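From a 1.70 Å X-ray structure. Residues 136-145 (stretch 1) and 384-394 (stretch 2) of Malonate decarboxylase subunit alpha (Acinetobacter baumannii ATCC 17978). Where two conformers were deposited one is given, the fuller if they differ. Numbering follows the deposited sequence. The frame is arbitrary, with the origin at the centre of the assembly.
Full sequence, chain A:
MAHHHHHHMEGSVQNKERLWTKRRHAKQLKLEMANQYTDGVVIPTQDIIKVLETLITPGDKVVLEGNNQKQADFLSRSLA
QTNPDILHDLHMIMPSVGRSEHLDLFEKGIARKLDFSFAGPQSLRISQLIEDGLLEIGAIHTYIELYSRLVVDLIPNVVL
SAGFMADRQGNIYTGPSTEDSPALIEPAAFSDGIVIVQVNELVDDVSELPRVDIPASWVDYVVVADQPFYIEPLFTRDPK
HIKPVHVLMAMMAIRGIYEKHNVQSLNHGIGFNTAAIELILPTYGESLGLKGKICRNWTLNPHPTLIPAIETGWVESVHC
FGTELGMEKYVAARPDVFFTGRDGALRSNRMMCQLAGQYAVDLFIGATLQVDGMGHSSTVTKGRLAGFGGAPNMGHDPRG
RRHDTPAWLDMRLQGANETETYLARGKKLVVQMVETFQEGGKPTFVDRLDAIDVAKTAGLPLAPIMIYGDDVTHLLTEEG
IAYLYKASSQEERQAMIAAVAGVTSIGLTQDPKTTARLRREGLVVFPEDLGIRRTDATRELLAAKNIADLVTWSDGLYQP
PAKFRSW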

# COMPACT_ATOMS: atom_id res chain seq x y z
N GLU A 136 3.80 26.42 7.23
CA GLU A 136 2.89 25.75 8.15
C GLU A 136 2.88 24.27 7.78
O GLU A 136 2.37 23.91 6.71
CB GLU A 136 1.48 26.34 8.06
CG GLU A 136 1.41 27.83 8.43
CD GLU A 136 0.06 28.49 8.10
OE1 GLU A 136 -0.91 27.78 7.75
OE2 GLU A 136 -0.01 29.74 8.17
N ILE A 137 3.44 23.42 8.65
CA ILE A 137 3.45 21.98 8.39
C ILE A 137 2.05 21.42 8.59
O ILE A 137 1.38 21.71 9.59
CB ILE A 137 4.45 21.26 9.30
CG1 ILE A 137 5.87 21.69 8.97
CG2 ILE A 137 4.36 19.75 9.08
CD1 ILE A 137 6.42 21.05 7.71
N GLY A 138 1.59 20.63 7.63
CA GLY A 138 0.46 19.75 7.86
C GLY A 138 0.90 18.54 8.64
O GLY A 138 0.66 18.44 9.85
N ALA A 139 1.59 17.62 7.97
CA ALA A 139 2.18 16.47 8.65
C ALA A 139 3.31 15.94 7.79
O ALA A 139 3.38 16.21 6.59
CB ALA A 139 1.15 15.36 8.90
N ILE A 140 4.20 15.19 8.44
CA ILE A 140 5.23 14.43 7.76
C ILE A 140 4.74 13.00 7.59
O ILE A 140 4.25 12.39 8.54
CB ILE A 140 6.55 14.45 8.54
CG1 ILE A 140 6.84 15.87 9.07
CG2 ILE A 140 7.68 13.95 7.65
CD1 ILE A 140 8.01 15.92 10.01
N HIS A 141 4.88 12.46 6.38
CA HIS A 141 4.30 11.19 5.97
C HIS A 141 5.39 10.22 5.54
O HIS A 141 6.51 10.61 5.25
CB HIS A 141 3.35 11.37 4.76
CG HIS A 141 2.26 12.38 4.95
ND1 HIS A 141 2.49 13.73 5.10
CD2 HIS A 141 0.91 12.23 4.97
CE1 HIS A 141 1.34 14.36 5.23
NE2 HIS A 141 0.36 13.47 5.13
N THR A 142 5.03 8.94 5.44
CA THR A 142 5.82 8.06 4.58
C THR A 142 5.23 8.13 3.16
O THR A 142 4.09 8.55 2.98
CB THR A 142 5.87 6.62 5.14
OG1 THR A 142 6.81 5.82 4.39
CG2 THR A 142 4.51 5.94 5.16
N TYR A 143 6.03 7.78 2.15
CA TYR A 143 5.66 8.08 0.77
C TYR A 143 4.26 7.61 0.40
O TYR A 143 3.41 8.40 -0.04
CB TYR A 143 6.65 7.45 -0.22
CG TYR A 143 8.03 8.06 -0.26
CD1 TYR A 143 8.21 9.43 -0.32
CD2 TYR A 143 9.15 7.23 -0.24
CE1 TYR A 143 9.48 9.98 -0.35
CE2 TYR A 143 10.42 7.77 -0.27
CZ TYR A 143 10.58 9.13 -0.34
OH TYR A 143 11.84 9.66 -0.37
N ILE A 144 4.00 6.30 0.53
CA ILE A 144 2.71 5.83 0.02
C ILE A 144 1.56 6.24 0.91
O ILE A 144 0.41 6.25 0.45
CB ILE A 144 2.68 4.30 -0.20
CG1 ILE A 144 2.90 3.55 1.12
CG2 ILE A 144 3.70 3.91 -1.28
CD1 ILE A 144 2.72 2.05 0.97
N GLU A 145 1.82 6.61 2.17
CA GLU A 145 0.80 7.28 2.98
C GLU A 145 0.41 8.62 2.37
O GLU A 145 -0.78 8.96 2.27
CB GLU A 145 1.32 7.46 4.41
CG GLU A 145 0.41 8.21 5.38
CD GLU A 145 1.14 8.54 6.69
OE1 GLU A 145 0.46 8.95 7.66
OE2 GLU A 145 2.39 8.43 6.72
N ARG A 384 16.44 20.60 13.04
CA ARG A 384 16.46 19.99 11.71
C ARG A 384 15.28 19.02 11.54
O ARG A 384 15.39 17.83 11.80
CB ARG A 384 17.79 19.28 11.49
CG ARG A 384 18.99 20.25 11.56
CD ARG A 384 20.28 19.50 11.90
NE ARG A 384 21.47 20.32 11.70
CZ ARG A 384 21.89 21.27 12.54
NH1 ARG A 384 21.20 21.55 13.64
NH2 ARG A 384 23.00 21.96 12.26
N LEU A 385 14.16 19.52 11.02
CA LEU A 385 12.95 18.71 10.90
C LEU A 385 13.06 17.79 9.68
O LEU A 385 12.51 18.03 8.60
CB LEU A 385 11.73 19.62 10.83
CG LEU A 385 10.35 18.97 10.96
CD1 LEU A 385 10.28 18.13 12.21
CD2 LEU A 385 9.30 20.07 11.00
N ALA A 386 13.80 16.70 9.86
CA ALA A 386 13.95 15.72 8.79
C ALA A 386 12.59 15.12 8.42
O ALA A 386 11.62 15.17 9.20
CB ALA A 386 14.93 14.61 9.20
N GLY A 387 12.51 14.59 7.21
CA GLY A 387 11.38 13.79 6.80
C GLY A 387 11.76 12.33 6.84
O GLY A 387 12.93 11.97 6.96
N PHE A 388 10.76 11.47 6.73
CA PHE A 388 10.71 10.01 6.88
C PHE A 388 11.06 9.26 5.59
O PHE A 388 11.58 8.13 5.61
CB PHE A 388 9.27 9.59 7.26
CG PHE A 388 8.80 10.05 8.63
CD1 PHE A 388 9.59 9.89 9.75
CD2 PHE A 388 7.52 10.58 8.79
CE1 PHE A 388 9.15 10.30 11.02
CE2 PHE A 388 7.07 10.99 10.05
CZ PHE A 388 7.88 10.83 11.17
N GLY A 389 10.63 9.81 4.46
CA GLY A 389 10.72 9.03 3.23
C GLY A 389 9.98 7.70 3.34
O GLY A 389 8.88 7.61 3.88
N GLY A 390 10.62 6.64 2.83
CA GLY A 390 10.00 5.33 2.88
C GLY A 390 10.17 4.58 4.18
O GLY A 390 9.51 3.55 4.37
N ALA A 391 11.01 5.07 5.10
CA ALA A 391 11.41 4.27 6.25
C ALA A 391 10.25 3.82 7.14
O ALA A 391 10.26 2.66 7.57
CB ALA A 391 12.46 5.03 7.07
N PRO A 392 9.25 4.65 7.46
CA PRO A 392 8.16 4.13 8.30
C PRO A 392 7.37 3.01 7.64
O PRO A 392 6.95 2.08 8.32
CB PRO A 392 7.29 5.37 8.55
CG PRO A 392 8.24 6.50 8.40
CD PRO A 392 9.13 6.11 7.28
N ASN A 393 7.16 3.09 6.32
CA ASN A 393 6.42 2.04 5.63
C ASN A 393 7.22 0.76 5.56
O ASN A 393 6.67 -0.34 5.65
CB ASN A 393 6.04 2.52 4.23
CG ASN A 393 5.33 1.44 3.43
OD1 ASN A 393 4.22 1.03 3.77
ND2 ASN A 393 5.99 0.95 2.37
N MET A 394 8.54 0.88 5.40
CA MET A 394 9.39 -0.31 5.36
C MET A 394 9.66 -0.86 6.76
O MET A 394 9.78 -2.08 6.92
CB MET A 394 10.69 0.03 4.65
CG MET A 394 10.49 0.73 3.32
SD MET A 394 9.66 -0.34 2.11
CE MET A 394 10.89 -1.61 2.00

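The contact is organised around one carbonyl, that of Gly389. Thr142 OG1 donates to Gly389 O at 2.8 Å, the shortest link between the stretches, and the same oxygen takes a weak hydrogen bond from Tyr143 N at 3.3 Å and a CH contact from Thr142 CA at 3.2 Å. Thr142, with chi1 at t, serves the other direction too: its OG1 accepts a weak hydrogen bond from Asn393 N at 3.4 Å. One small hydroxyl thus bridges Gly389 in the turn and Asn393 in the helix. Although Thr142 occupies the N-cap position of its own helix, its side chain makes no capping bond; its backbone N instead donates to Glu145 OE2 at 3.0 Å, which steadies the residue from within its own stretch.

The Gly389 carbonyl is presented by a type II' turn from Phe388 to Ala391, closed by Ala391 N to Phe388 O at 3.2 Å. Gly389 sits at phi 57°, psi -137°, a conformation that favours glycine, and its bare CA lies over one face of the Tyr143 ring, 3.8 Å from the centroid, in a CH-pi contact. Gly390 continues the close fit, its N 3.3 Å from Tyr143 CE2.

Outward from this polar centre the packing becomes apolar. Ile140 points toward stretch 2 and packs against two apolar side chains: its CG2 lies 3.6 Å from Phe388 CD2, while its CD1 meets Leu385 CD1 at 3.9 Å. The Phe388 ring turns its edge to the carbonyls of Ile140 and His141, with CE2 3.5 Å from Ile140 O. Ile137 extends the patch more loosely, CG1 to Leu385 CD2 at 4.3 Å. Altogether 571 Å² is buried, at one polar cost: Ala386 O is covered without a partner, its nearest neighbour across the contact being Ile140 CD1 at 3.8 Å.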